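Local structure of beta 1-3 glucanase (Clostridium beijerinckii NCIMB 8052, 5H4E) at residues Asn151-Asp156 and Tyr160-Gln165; Phe336-Ser341 and Cys350-Phe355; Gly19-Asp24 and Ile99-Pro104; Ala188-Val193 and Ser199-Asp204. The protein probably hydrolyses beta-1,3-glucans, cleaving the linkages between glucose units as a glycoside hydrolase family 64 enzyme. All coordinates share one frame; numbering follows the deposited sequence.

Contact 1 of 4, residues Asn151-Asp156 and Tyr160-Gln165; sequences NTTRVD and YPYNIQ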
loop_
_atom_site.group_PDB
_atom_site.type_symbol
_atom_site.label_atom_id
_atom_site.label_comp_id
_atom_site.label_asym_id
_atom_site.label_seq_id
_atom_site.Cartn_x
_atom_site.Cartn_y
_atom_site.Cartn_z
ATOM N N ASN A 151 -5.324 -6.881 -0.085
ATOM C CA ASN A 151 -5.249 -5.929 -1.196
ATOM C C ASN A 151 -3.902 -5.939 -1.912
ATOM O O ASN A 151 -2.863 -6.234 -1.304
ATOM C CB ASN A 151 -5.552 -4.491 -0.712
ATOM C CG ASN A 151 -4.591 -4.018 0.376
ATOM O OD1 ASN A 151 -4.812 -4.270 1.557
ATOM N ND2 ASN A 151 -3.517 -3.329 -0.022
ATOM N N THR A 152 -3.943 -5.638 -3.209
ATOM C CA THR A 152 -2.750 -5.203 -3.930
ATOM C C THR A 152 -2.442 -3.774 -3.510
ATOM O O THR A 152 -3.312 -3.073 -2.974
ATOM C CB THR A 152 -2.938 -5.233 -5.451
ATOM O OG1 THR A 152 -3.901 -4.240 -5.844
ATOM C CG2 THR A 152 -3.398 -6.599 -5.929
ATOM N N THR A 153 -1.228 -3.301 -3.769
ATOM C CA THR A 153 -0.948 -1.922 -3.422
ATOM C C THR A 153 0.007 -1.264 -4.405
ATOM O O THR A 153 1.040 -1.840 -4.752
ATOM C CB THR A 153 -0.369 -1.814 -1.990
ATOM O OG1 THR A 153 -0.002 -0.458 -1.727
ATOM C CG2 THR A 153 0.855 -2.721 -1.805
ATOM N N ARG A 154 -0.353 -0.068 -4.864
ATOM C CA ARG A 154 0.572 0.738 -5.656
ATOM C C ARG A 154 1.005 1.955 -4.860
ATOM O O ARG A 154 1.363 2.978 -5.427
ATOM C CB ARG A 154 -0.059 1.176 -6.985
ATOM C CG ARG A 154 0.235 0.229 -8.140
ATOM C CD ARG A 154 -0.364 -1.147 -7.876
ATOM N NE ARG A 154 0.109 -2.157 -8.822
ATOM C CZ ARG A 154 1.242 -2.839 -8.693
ATOM N NH1 ARG A 154 2.043 -2.625 -7.647
ATOM N NH2 ARG A 154 1.575 -3.744 -9.606
ATOM N N VAL A 155 0.989 1.846 -3.540
ATOM C CA VAL A 155 1.317 2.992 -2.701
ATOM C C VAL A 155 2.799 3.355 -2.822
ATOM O O VAL A 155 3.152 4.526 -2.799
ATOM C CB VAL A 155 0.931 2.711 -1.236
ATOM C CG1 VAL A 155 1.501 3.773 -0.303
ATOM C CG2 VAL A 155 -0.591 2.664 -1.126
ATOM N N ASP A 156 3.652 2.350 -2.998
ATOM C CA ASP A 156 5.092 2.582 -3.129
ATOM C C ASP A 156 5.594 2.485 -4.570
ATOM O O ASP A 156 6.538 3.182 -4.955
ATOM C CB ASP A 156 5.879 1.582 -2.267
ATOM C CG ASP A 156 5.888 1.952 -0.794
ATOM O OD1 ASP A 156 5.395 3.030 -0.443
ATOM O OD2 ASP A 156 6.412 1.166 0.019
ATOM N N TYR A 160 5.201 -5.123 -11.461
ATOM C CA TYR A 160 4.569 -6.012 -12.430
ATOM C C TYR A 160 3.073 -6.100 -12.153
ATOM O O TYR A 160 2.647 -5.878 -11.022
ATOM C CB TYR A 160 5.225 -7.413 -12.418
ATOM C CG TYR A 160 5.145 -8.219 -11.129
ATOM C CD1 TYR A 160 3.958 -8.838 -10.747
ATOM C CD2 TYR A 160 6.272 -8.398 -10.322
ATOM C CE1 TYR A 160 3.881 -9.592 -9.578
ATOM C CE2 TYR A 160 6.212 -9.163 -9.147
ATOM C CZ TYR A 160 5.007 -9.756 -8.786
ATOM O OH TYR A 160 4.920 -10.516 -7.641
ATOM N N PRO A 161 2.268 -6.399 -13.184
ATOM C CA PRO A 161 0.821 -6.414 -12.946
ATOM C C PRO A 161 0.376 -7.603 -12.094
ATOM O O PRO A 161 0.827 -8.735 -12.317
ATOM C CB PRO A 161 0.236 -6.510 -14.353
ATOM C CG PRO A 161 1.306 -7.132 -15.177
ATOM C CD PRO A 161 2.598 -6.619 -14.601
ATOM N N TYR A 162 -0.483 -7.347 -11.112
ATOM C CA TYR A 162 -1.041 -8.437 -10.312
ATOM C C TYR A 162 -2.410 -8.058 -9.766
ATOM O O TYR A 162 -2.773 -6.886 -9.707
ATOM C CB TYR A 162 -0.080 -8.863 -9.178
ATOM C CG TYR A 162 0.054 -7.942 -7.969
ATOM C CD1 TYR A 162 -0.056 -8.438 -6.680
ATOM C CD2 TYR A 162 0.355 -6.583 -8.119
ATOM C CE1 TYR A 162 0.107 -7.601 -5.566
ATOM C CE2 TYR A 162 0.512 -5.749 -7.018
ATOM C CZ TYR A 162 0.386 -6.263 -5.750
ATOM O OH TYR A 162 0.545 -5.424 -4.648
ATOM N N ASN A 163 -3.196 -9.074 -9.451
ATOM C CA ASN A 163 -4.553 -8.840 -8.992
ATOM C C ASN A 163 -4.901 -9.982 -8.077
ATOM O O ASN A 163 -4.230 -11.025 -8.098
ATOM C CB ASN A 163 -5.539 -8.719 -10.179
ATOM C CG ASN A 163 -5.657 -9.999 -11.008
ATOM O OD1 ASN A 163 -6.337 -10.956 -10.623
ATOM N ND2 ASN A 163 -5.028 -10.001 -12.172
ATOM N N ILE A 164 -5.927 -9.793 -7.256
ATOM C CA ILE A 164 -6.279 -10.795 -6.278
ATOM C C ILE A 164 -7.764 -11.094 -6.400
ATOM O O ILE A 164 -8.581 -10.179 -6.536
ATOM C CB ILE A 164 -5.927 -10.319 -4.836
ATOM C CG1 ILE A 164 -4.423 -10.012 -4.733
ATOM C CG2 ILE A 164 -6.398 -11.348 -3.773
ATOM C CD1 ILE A 164 -4.028 -9.301 -3.443
ATOM N N GLN A 165 -8.095 -12.378 -6.373
ATOM C CA GLN A 165 -9.488 -12.808 -6.275
ATOM C C GLN A 165 -9.762 -13.334 -4.880
ATOM O O GLN A 165 -9.150 -14.308 -4.462
ATOM C CB GLN A 165 -9.801 -13.892 -7.306
ATOM C CG GLN A 165 -11.211 -14.500 -7.144
ATOM C CD GLN A 165 -11.424 -15.720 -8.034
ATOM O OE1 GLN A 165 -10.470 -16.268 -8.588
ATOM N NE2 GLN A 165 -12.680 -16.137 -8.186
HETATM O O HOH W 1 -2.721 -4.227 -8.339
#
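Thr152 and Arg154, in the loop that follows strand 147-151, pack on Tyr162 at the start of strand 162-168, a buried, mixed polar and apolar contact between a loop and an inner strand of the five-stranded mixed sheet. The phenol ring is the shared surface. Over one face lies the methyl of Thr152, whose CG2 is 3.8 Å from the Tyr162 ring centroid and 15° off its normal, a CH-pi contact. Thr152 CG2 also lies 3.7 Å from Ile164 CD1. The Arg154 guanidinium presents a face to the ring edge, turned 71° to the phenol plane, with CZ 3.4 Å from Tyr162 CE2. A bend at chi2 brings that long chain back against the ring. The hydroxyl is fixed as well: Thr153 N donates to Tyr162 OH over 2.9 Å at 161°, and Trp138 O is its second hydrogen-bonding partner. One water links Thr152 OG1 to Tyr162 O. Arg154 NH2 forms salt bridges with Asp178 and Glu137, which also bond the backbone N of Tyr162 and Tyr160 respectively. The buried guanidinium is therefore probably balanced by two carboxylates, and the tyrosine is held by its face, its edge and its hydroxyl.

Contact 2 of 4, residues Phe336-Ser341 and Cys350-Phe355; sequences FWHDHS and CYDDVF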
loop_
_atom_site.group_PDB
_atom_site.type_symbol
_atom_site.label_atom_id
_atom_site.label_comp_id
_atom_site.label_asym_id
_atom_site.label_seq_id
_atom_site.Cartn_x
_atom_site.Cartn_y
_atom_site.Cartn_z
ATOM N N PHE A 336 -3.456 7.098 -12.629
ATOM C CA PHE A 336 -3.119 6.106 -13.651
ATOM C C PHE A 336 -3.534 4.678 -13.239
ATOM O O PHE A 336 -4.099 3.926 -14.048
ATOM C CB PHE A 336 -1.618 6.115 -13.993
ATOM C CG PHE A 336 -1.294 5.267 -15.198
ATOM C CD1 PHE A 336 -0.827 3.975 -15.055
ATOM C CD2 PHE A 336 -1.526 5.754 -16.479
ATOM C CE1 PHE A 336 -0.562 3.180 -16.172
ATOM C CE2 PHE A 336 -1.263 4.976 -17.593
ATOM C CZ PHE A 336 -0.784 3.687 -17.438
ATOM N N TRP A 337 -3.269 4.290 -11.995
ATOM C CA TRP A 337 -3.563 2.901 -11.611
ATOM C C TRP A 337 -5.081 2.700 -11.535
ATOM O O TRP A 337 -5.588 1.657 -11.938
ATOM C CB TRP A 337 -2.809 2.529 -10.303
ATOM C CG TRP A 337 -1.353 2.819 -10.544
ATOM C CD1 TRP A 337 -0.577 3.759 -9.924
ATOM C CD2 TRP A 337 -0.545 2.254 -11.587
ATOM N NE1 TRP A 337 0.677 3.787 -10.502
ATOM C CE2 TRP A 337 0.714 2.874 -11.525
ATOM C CE3 TRP A 337 -0.762 1.260 -12.552
ATOM C CZ2 TRP A 337 1.744 2.543 -12.397
ATOM C CZ3 TRP A 337 0.248 0.948 -13.423
ATOM C CH2 TRP A 337 1.493 1.585 -13.336
ATOM N N HIS A 338 -5.810 3.718 -11.094
ATOM C CA HIS A 338 -7.262 3.630 -11.110
ATOM C C HIS A 338 -7.748 3.416 -12.539
ATOM O O HIS A 338 -8.650 2.614 -12.780
ATOM C CB HIS A 338 -7.898 4.881 -10.494
ATOM C CG HIS A 338 -7.760 4.937 -9.003
ATOM N ND1 HIS A 338 -8.603 4.257 -8.153
ATOM C CD2 HIS A 338 -6.857 5.567 -8.217
ATOM C CE1 HIS A 338 -8.228 4.471 -6.902
ATOM N NE2 HIS A 338 -7.167 5.260 -6.914
ATOM N N ASP A 339 -7.113 4.093 -13.493
ATOM C CA ASP A 339 -7.544 4.004 -14.887
ATOM C C ASP A 339 -7.132 2.676 -15.509
ATOM O O ASP A 339 -7.556 2.349 -16.621
ATOM C CB ASP A 339 -6.980 5.165 -15.717
ATOM C CG ASP A 339 -7.719 6.471 -15.477
ATOM O OD1 ASP A 339 -8.829 6.450 -14.905
ATOM O OD2 ASP A 339 -7.186 7.528 -15.871
ATOM N N HIS A 340 -6.315 1.910 -14.797
ATOM C CA HIS A 340 -5.887 0.597 -15.288
ATOM C C HIS A 340 -6.040 -0.490 -14.229
ATOM O O HIS A 340 -5.081 -1.138 -13.833
ATOM C CB HIS A 340 -4.440 0.678 -15.789
ATOM C CG HIS A 340 -4.284 1.616 -16.941
ATOM N ND1 HIS A 340 -4.181 2.981 -16.779
ATOM C CD2 HIS A 340 -4.315 1.397 -18.278
ATOM C CE1 HIS A 340 -4.114 3.559 -17.966
ATOM N NE2 HIS A 340 -4.192 2.618 -18.892
ATOM N N SER A 341 -7.271 -0.688 -13.781
ATOM C CA SER A 341 -7.566 -1.690 -12.768
ATOM C C SER A 341 -9.021 -2.114 -12.894
ATOM O O SER A 341 -9.822 -1.398 -13.484
ATOM C CB SER A 341 -7.291 -1.143 -11.366
ATOM O OG SER A 341 -8.112 -0.014 -11.106
ATOM N N CYS A 350 -1.840 6.242 0.027
ATOM C CA CYS A 350 -2.159 5.728 1.366
ATOM C C CYS A 350 -3.650 5.665 1.686
ATOM O O CYS A 350 -4.150 4.622 2.100
ATOM C CB CYS A 350 -1.454 6.582 2.432
ATOM S SG CYS A 350 -1.684 6.026 4.150
ATOM N N TYR A 351 -4.354 6.777 1.481
ATOM C CA TYR A 351 -5.754 6.879 1.887
ATOM C C TYR A 351 -6.767 6.661 0.769
ATOM O O TYR A 351 -7.885 7.193 0.822
ATOM C CB TYR A 351 -5.995 8.246 2.521
ATOM C CG TYR A 351 -5.431 8.367 3.919
ATOM C CD1 TYR A 351 -5.907 7.566 4.943
ATOM C CD2 TYR A 351 -4.441 9.292 4.214
ATOM C CE1 TYR A 351 -5.413 7.679 6.235
ATOM C CE2 TYR A 351 -3.940 9.417 5.501
ATOM C CZ TYR A 351 -4.432 8.606 6.507
ATOM O OH TYR A 351 -3.942 8.721 7.791
ATOM N N ASP A 352 -6.390 5.873 -0.234
ATOM C CA ASP A 352 -7.251 5.673 -1.389
ATOM C C ASP A 352 -8.515 4.884 -1.040
ATOM O O ASP A 352 -9.443 4.819 -1.846
ATOM C CB ASP A 352 -6.485 4.973 -2.518
ATOM C CG ASP A 352 -6.719 5.632 -3.881
ATOM O OD1 ASP A 352 -7.764 6.300 -4.055
ATOM O OD2 ASP A 352 -5.854 5.496 -4.774
ATOM N N ASP A 353 -8.559 4.298 0.156
ATOM C CA ASP A 353 -9.745 3.560 0.579
ATOM C C ASP A 353 -10.840 4.512 1.085
ATOM O O ASP A 353 -11.961 4.084 1.388
ATOM C CB ASP A 353 -9.388 2.495 1.636
ATOM C CG ASP A 353 -8.728 3.074 2.874
ATOM O OD1 ASP A 353 -7.945 4.046 2.760
ATOM O OD2 ASP A 353 -8.997 2.541 3.968
ATOM N N VAL A 354 -10.523 5.807 1.143
ATOM C CA VAL A 354 -11.558 6.801 1.440
ATOM C C VAL A 354 -12.643 6.702 0.371
ATOM O O VAL A 354 -12.351 6.830 -0.823
ATOM C CB VAL A 354 -10.998 8.224 1.507
ATOM C CG1 VAL A 354 -12.132 9.234 1.557
ATOM C CG2 VAL A 354 -10.119 8.371 2.740
ATOM N N PHE A 355 -13.875 6.434 0.827
ATOM C CA PHE A 355 -15.040 6.222 -0.029
ATOM C C PHE A 355 -14.847 5.031 -0.968
ATOM O O PHE A 355 -15.424 4.978 -2.054
ATOM C CB PHE A 355 -15.380 7.496 -0.808
ATOM C CG PHE A 355 -16.103 8.536 0.023
ATOM C CD1 PHE A 355 -15.567 9.801 0.208
ATOM C CD2 PHE A 355 -17.318 8.233 0.624
ATOM C CE1 PHE A 355 -16.229 10.751 0.981
ATOM C CE2 PHE A 355 -17.991 9.178 1.396
ATOM C CZ PHE A 355 -17.444 10.437 1.574
#
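Asp352 OD2 is gripped by two donors: His338 NE2 donates to it over a short 2.5 Å, and the backbone N of Gly348, just outside the segment, also hydrogen-bonds it. The imidazole bond is fairly straight, with an N-H...O angle of 158°. Its geometry differs at the two ends. The oxygen sits close to the His338 ring plane, at the imidazole edge, whereas the nitrogen reaches OD2 from above the carboxylate plane, the two planes being 67° apart. Asp352 is the second residue of a type I turn from Tyr351 to Val354, closed by Val354 N to Tyr351 O at 3.0 Å. Its chi1 of -134° departs from the staggered positions, which fits a carboxylate pulled toward several partners. The other oxygen, OD1, forms a salt bridge with Arg309, and the same arginine hydrogen-bonds Val354 O. On the far side of the imidazole, His338 ND1 bonds Asn344 O. With both ring nitrogens facing oxygen acceptors, the histidine may well carry two protons and hence a positive charge beside the aspartate. The contact thus ties the last turn of helix 332-339 to the long loop leading to strand 361-363; through Arg309, that loop is joined in turn to the end of helix 294-309, against which the side chains of Tyr351 and Val354 also pack.

Contact 3 of 4, residues Gly19-Asp24 and Ile99-Pro104; sequences GQYSND and ISYGKP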
loop_
_atom_site.group_PDB
_atom_site.type_symbol
_atom_site.label_atom_id
_atom_site.label_comp_id
_atom_site.label_asym_id
_atom_site.label_seq_id
_atom_site.Cartn_x
_atom_site.Cartn_y
_atom_site.Cartn_z
ATOM N N GLY A 19 5.017 -17.219 -19.607
ATOM C CA GLY A 19 6.283 -17.817 -19.991
ATOM C C GLY A 19 7.510 -17.008 -19.616
ATOM O O GLY A 19 8.624 -17.450 -19.844
ATOM N N GLN A 20 7.316 -15.818 -19.048
ATOM C CA GLN A 20 8.456 -15.012 -18.627
ATOM C C GLN A 20 9.179 -15.658 -17.451
ATOM O O GLN A 20 10.406 -15.624 -17.373
ATOM C CB GLN A 20 8.023 -13.601 -18.242
ATOM C CG GLN A 20 9.200 -12.649 -18.131
ATOM C CD GLN A 20 9.794 -12.310 -19.488
ATOM O OE1 GLN A 20 9.192 -12.590 -20.532
ATOM N NE2 GLN A 20 10.978 -11.698 -19.481
ATOM N N TYR A 21 8.401 -16.224 -16.529
ATOM C CA TYR A 21 8.942 -16.955 -15.378
ATOM C C TYR A 21 8.182 -18.261 -15.143
ATOM O O TYR A 21 6.958 -18.315 -15.321
ATOM C CB TYR A 21 8.889 -16.101 -14.099
ATOM C CG TYR A 21 9.636 -14.787 -14.177
ATOM C CD1 TYR A 21 11.014 -14.726 -13.947
ATOM C CD2 TYR A 21 8.965 -13.603 -14.471
ATOM C CE1 TYR A 21 11.696 -13.523 -14.016
ATOM C CE2 TYR A 21 9.638 -12.402 -14.547
ATOM C CZ TYR A 21 10.996 -12.359 -14.309
ATOM O OH TYR A 21 11.658 -11.154 -14.387
ATOM N N SER A 22 8.906 -19.309 -14.751
ATOM C CA SER A 22 8.289 -20.582 -14.365
ATOM C C SER A 22 7.977 -20.536 -12.874
ATOM O O SER A 22 8.436 -19.636 -12.183
ATOM C CB SER A 22 9.214 -21.761 -14.681
ATOM O OG SER A 22 10.401 -21.674 -13.917
ATOM N N ASN A 23 7.208 -21.496 -12.369
ATOM C CA ASN A 23 6.922 -21.539 -10.939
ATOM C C ASN A 23 8.183 -21.771 -10.104
ATOM O O ASN A 23 8.246 -21.415 -8.921
ATOM C CB ASN A 23 5.882 -22.617 -10.638
ATOM C CG ASN A 23 4.485 -22.202 -11.051
ATOM O OD1 ASN A 23 4.291 -21.119 -11.592
ATOM N ND2 ASN A 23 3.508 -23.059 -10.804
ATOM N N ASP A 24 9.193 -22.361 -10.730
ATOM C CA ASP A 24 10.498 -22.528 -10.106
ATOM C C ASP A 24 11.249 -21.191 -9.997
ATOM O O ASP A 24 12.297 -21.114 -9.360
ATOM C CB ASP A 24 11.330 -23.537 -10.905
ATOM C CG ASP A 24 12.446 -24.142 -10.090
ATOM O OD1 ASP A 24 12.165 -24.703 -9.003
ATOM O OD2 ASP A 24 13.608 -24.050 -10.533
ATOM N N ILE A 99 6.003 -11.489 -3.120
ATOM C CA ILE A 99 6.135 -12.428 -4.218
ATOM C C ILE A 99 7.145 -11.851 -5.200
ATOM O O ILE A 99 6.901 -10.795 -5.786
ATOM C CB ILE A 99 4.784 -12.697 -4.911
ATOM C CG1 ILE A 99 3.790 -13.276 -3.893
ATOM C CG2 ILE A 99 4.967 -13.679 -6.097
ATOM C CD1 ILE A 99 2.372 -13.366 -4.401
ATOM N N SER A 100 8.285 -12.524 -5.359
ATOM C CA SER A 100 9.346 -12.007 -6.224
ATOM C C SER A 100 9.624 -12.959 -7.378
ATOM O O SER A 100 9.310 -14.146 -7.312
ATOM C CB SER A 100 10.631 -11.747 -5.432
ATOM O OG SER A 100 11.105 -12.932 -4.815
ATOM N N TYR A 101 10.189 -12.407 -8.445
ATOM C CA TYR A 101 10.508 -13.163 -9.644
ATOM C C TYR A 101 12.027 -13.344 -9.743
ATOM O O TYR A 101 12.783 -12.418 -9.420
ATOM C CB TYR A 101 9.992 -12.425 -10.884
ATOM C CG TYR A 101 8.487 -12.339 -11.070
ATOM C CD1 TYR A 101 7.609 -13.195 -10.400
ATOM C CD2 TYR A 101 7.949 -11.422 -11.971
ATOM C CE1 TYR A 101 6.234 -13.112 -10.615
ATOM C CE2 TYR A 101 6.596 -11.331 -12.188
ATOM C CZ TYR A 101 5.742 -12.174 -11.521
ATOM O OH TYR A 101 4.390 -12.051 -11.770
ATOM N N GLY A 102 12.479 -14.514 -10.189
ATOM C CA GLY A 102 13.892 -14.720 -10.477
ATOM C C GLY A 102 14.744 -15.095 -9.278
ATOM O O GLY A 102 15.572 -16.003 -9.349
ATOM N N LYS A 103 14.555 -14.383 -8.173
ATOM C CA LYS A 103 15.260 -14.685 -6.937
ATOM C C LYS A 103 14.428 -14.193 -5.768
ATOM O O LYS A 103 13.552 -13.340 -5.944
ATOM C CB LYS A 103 16.656 -14.044 -6.919
ATOM C CG LYS A 103 16.648 -12.564 -7.222
ATOM C CD LYS A 103 17.806 -11.840 -6.535
ATOM C CE LYS A 103 19.148 -12.151 -7.151
ATOM N NZ LYS A 103 20.270 -11.473 -6.417
ATOM N N PRO A 104 14.667 -14.743 -4.571
ATOM C CA PRO A 104 13.926 -14.251 -3.414
ATOM C C PRO A 104 14.434 -12.885 -2.981
ATOM O O PRO A 104 15.529 -12.472 -3.360
ATOM C CB PRO A 104 14.212 -15.310 -2.343
ATOM C CG PRO A 104 15.551 -15.834 -2.722
ATOM C CD PRO A 104 15.542 -15.877 -4.218
#
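Tyr21 and Tyr101 form the tight part of this contact, while the neighbouring turn at Gly102 is its looser, solvent-facing margin. Tyr101 CB lies over the centre of the Tyr21 ring, 3.6 Å from the centroid and 11° off the normal, a CH-pi contact. The two rings meet obliquely, with planes 34° apart and centroids separated by 4.6 Å. Their closest carbons, Tyr21 CE2 and Tyr101 CD2, approach to 3.2 Å. Beyond this, the packing slackens: Gly102, exposed, offers only its backbone, with N 4.0 Å from Tyr21 CE1. Tyr101 is buried, its hydroxyl bonded to Gly374 O and its ring stacked on Tyr160, whereas Tyr21 remains partly exposed with its ring edge-to-face with Trp375. The pair joins the loop between strands 9-16 and 26-33 to the end of strand 95-101, which runs antiparallel to both 26-33 and 136-144, with strand 366-374 touching Tyr101 through Val373.

Contact 4 of 4, residues Ala188-Val193 and Ser199-Asp204; sequences AYKNSV and SLVHSD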
loop_
_atom_site.group_PDB
_atom_site.type_symbol
_atom_site.label_atom_id
_atom_site.label_comp_id
_atom_site.label_asym_id
_atom_site.label_seq_id
_atom_site.Cartn_x
_atom_site.Cartn_y
_atom_site.Cartn_z
ATOM N N ALA A 188 2.164 3.101 -21.546
ATOM C CA ALA A 188 0.992 3.957 -21.376
ATOM C C ALA A 188 1.213 4.997 -20.298
ATOM O O ALA A 188 0.838 6.151 -20.475
ATOM C CB ALA A 188 -0.231 3.138 -21.050
ATOM N N TYR A 189 1.812 4.594 -19.178
ATOM C CA TYR A 189 2.091 5.545 -18.099
ATOM C C TYR A 189 2.905 6.730 -18.626
ATOM O O TYR A 189 2.533 7.887 -18.425
ATOM C CB TYR A 189 2.832 4.859 -16.933
ATOM C CG TYR A 189 3.165 5.818 -15.797
ATOM C CD1 TYR A 189 4.284 6.644 -15.862
ATOM C CD2 TYR A 189 2.353 5.909 -14.674
ATOM C CE1 TYR A 189 4.585 7.526 -14.855
ATOM C CE2 TYR A 189 2.651 6.796 -13.648
ATOM C CZ TYR A 189 3.771 7.605 -13.752
ATOM O OH TYR A 189 4.080 8.494 -12.752
ATOM N N LYS A 190 4.018 6.432 -19.289
ATOM C CA LYS A 190 4.922 7.470 -19.791
ATOM C C LYS A 190 4.184 8.458 -20.707
ATOM O O LYS A 190 4.377 9.671 -20.614
ATOM C CB LYS A 190 6.107 6.818 -20.524
ATOM C CG LYS A 190 7.184 7.786 -21.041
ATOM C CD LYS A 190 7.827 8.650 -19.931
ATOM C CE LYS A 190 8.664 7.844 -18.928
ATOM N NZ LYS A 190 9.964 7.278 -19.472
ATOM N N ASN A 191 3.305 7.935 -21.556
ATOM C CA ASN A 191 2.538 8.769 -22.479
ATOM C C ASN A 191 1.390 9.542 -21.831
ATOM O O ASN A 191 0.954 10.561 -22.358
ATOM C CB ASN A 191 1.987 7.906 -23.616
ATOM C CG ASN A 191 3.073 7.462 -24.580
ATOM O OD1 ASN A 191 3.883 8.275 -25.024
ATOM N ND2 ASN A 191 3.106 6.169 -24.896
ATOM N N SER A 192 0.905 9.064 -20.689
ATOM C CA SER A 192 -0.277 9.655 -20.057
ATOM C C SER A 192 0.003 10.815 -19.094
ATOM O O SER A 192 -0.600 11.875 -19.219
ATOM C CB SER A 192 -1.065 8.564 -19.312
ATOM O OG SER A 192 -2.132 9.125 -18.563
ATOM N N VAL A 193 0.907 10.620 -18.141
ATOM C CA VAL A 193 0.997 11.532 -17.012
ATOM C C VAL A 193 1.627 12.865 -17.387
ATOM O O VAL A 193 2.387 12.948 -18.360
ATOM C CB VAL A 193 1.798 10.906 -15.836
ATOM C CG1 VAL A 193 1.081 9.666 -15.310
ATOM C CG2 VAL A 193 3.221 10.589 -16.253
ATOM N N SER A 199 9.217 10.959 -15.019
ATOM C CA SER A 199 10.510 10.334 -14.714
ATOM C C SER A 199 10.428 9.413 -13.500
ATOM O O SER A 199 11.442 8.888 -13.046
ATOM C CB SER A 199 11.599 11.392 -14.494
ATOM O OG SER A 199 11.428 12.098 -13.274
ATOM N N LEU A 200 9.222 9.207 -12.980
ATOM C CA LEU A 200 9.022 8.191 -11.948
ATOM C C LEU A 200 9.262 6.805 -12.531
ATOM O O LEU A 200 9.510 5.848 -11.796
ATOM C CB LEU A 200 7.608 8.281 -11.358
ATOM C CG LEU A 200 7.363 9.541 -10.527
ATOM C CD1 LEU A 200 5.901 9.592 -9.998
ATOM C CD2 LEU A 200 8.377 9.666 -9.385
ATOM N N VAL A 201 9.169 6.709 -13.858
ATOM C CA VAL A 201 9.403 5.464 -14.572
ATOM C C VAL A 201 10.880 5.100 -14.594
ATOM O O VAL A 201 11.706 5.878 -15.083
ATOM C CB VAL A 201 8.935 5.551 -16.038
ATOM C CG1 VAL A 201 9.218 4.245 -16.773
ATOM C CG2 VAL A 201 7.477 5.890 -16.104
ATOM N N HIS A 202 11.204 3.922 -14.069
ATOM C CA HIS A 202 12.526 3.334 -14.254
ATOM C C HIS A 202 12.320 2.041 -15.006
ATOM O O HIS A 202 11.181 1.630 -15.217
ATOM C CB HIS A 202 13.231 3.093 -12.907
ATOM C CG HIS A 202 13.585 4.360 -12.182
ATOM N ND1 HIS A 202 14.876 4.677 -11.812
ATOM C CD2 HIS A 202 12.816 5.407 -11.795
ATOM C CE1 HIS A 202 14.884 5.852 -11.207
ATOM N NE2 HIS A 202 13.647 6.316 -11.182
ATOM N N SER A 203 13.402 1.382 -15.403
ATOM C CA SER A 203 13.253 0.173 -16.196
ATOM C C SER A 203 12.666 -0.973 -15.357
ATOM O O SER A 203 11.961 -1.833 -15.888
ATOM C CB SER A 203 14.598 -0.238 -16.811
ATOM O OG SER A 203 15.523 -0.577 -15.800
ATOM N N ASP A 204 12.935 -0.971 -14.053
ATOM C CA ASP A 204 12.490 -2.068 -13.190
ATOM C C ASP A 204 11.130 -1.822 -12.525
ATOM O O ASP A 204 10.368 -2.768 -12.307
ATOM C CB ASP A 204 13.544 -2.369 -12.108
ATOM C CG ASP A 204 13.829 -1.182 -11.207
ATOM O OD1 ASP A 204 13.652 -0.027 -11.647
ATOM O OD2 ASP A 204 14.243 -1.412 -10.053
HETATM O O HOH W 2 12.111 7.072 -17.603
#
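The Tyr189 ring is met across the contact by Val201, whose CG2 comes obliquely to within 3.3 Å of Tyr189 CD1. One face of the phenol carries Val193, the first residue beyond the helix, with CG1 3.6 Å above the plane and displaced toward the rim. The ring also makes an edge-to-face pair with Phe336. With CG anti to the backbone N (chi1 179°), the ring extends from the helix toward the 199-204 loop, and the Tyr189 and Val201 side chains run antiparallel alongside one another. At the far end of the phenol, Leu200 touches the hydroxyl with a methyl, CD1 to OH 3.5 Å, while that hydroxyl is hydrogen-bonded to Phe197 O. Lys190 adds a second approach to Val201. Its chain, bent at chi2, chi3 and chi4, folds over so that CE lies 3.6 Å from Val201 CG2. The ammonium end then finds a polar partner: NZ donates to a water at 2.9 Å, and this water donates in turn to Val201 O at 2.8 Å. Ile206 packs against Tyr189, Leu200 and Val201 alike, continuing the apolar layer into strand 206-207. The chemistry is thus divided: a tyrosine and aliphatic groups fill the buried side, while on the exposed side a lysine lays its CE methylene against the valine and places its ammonium group on a water that also bonds Val201 O.

Overall arrangement
Contact 1 lies nearest the middle of the chain and touches two of the others. Toward contact 2, with centres about 11 Å apart, Arg154 CG packs on Trp337 CG at 3.9 Å. Toward contact 3, about 17 Å between centres, Tyr160 OH lies 2.7 Å from Ile99 O, a probable hydrogen bond, and Tyr160 CE1 packs 3.3 Å from Tyr101 OH. Contacts 2 and 4, centres about 18 Å apart, meet where Phe336 CZ lies 3.3 Å from Tyr189 N, which joins helices 332-339 and 182-192. Contacts 1 and 4 do not touch, their nearest atoms being about 6 Å apart. Direct touches thus run in a chain from contact 3 through contacts 1 and 2 to contact 4.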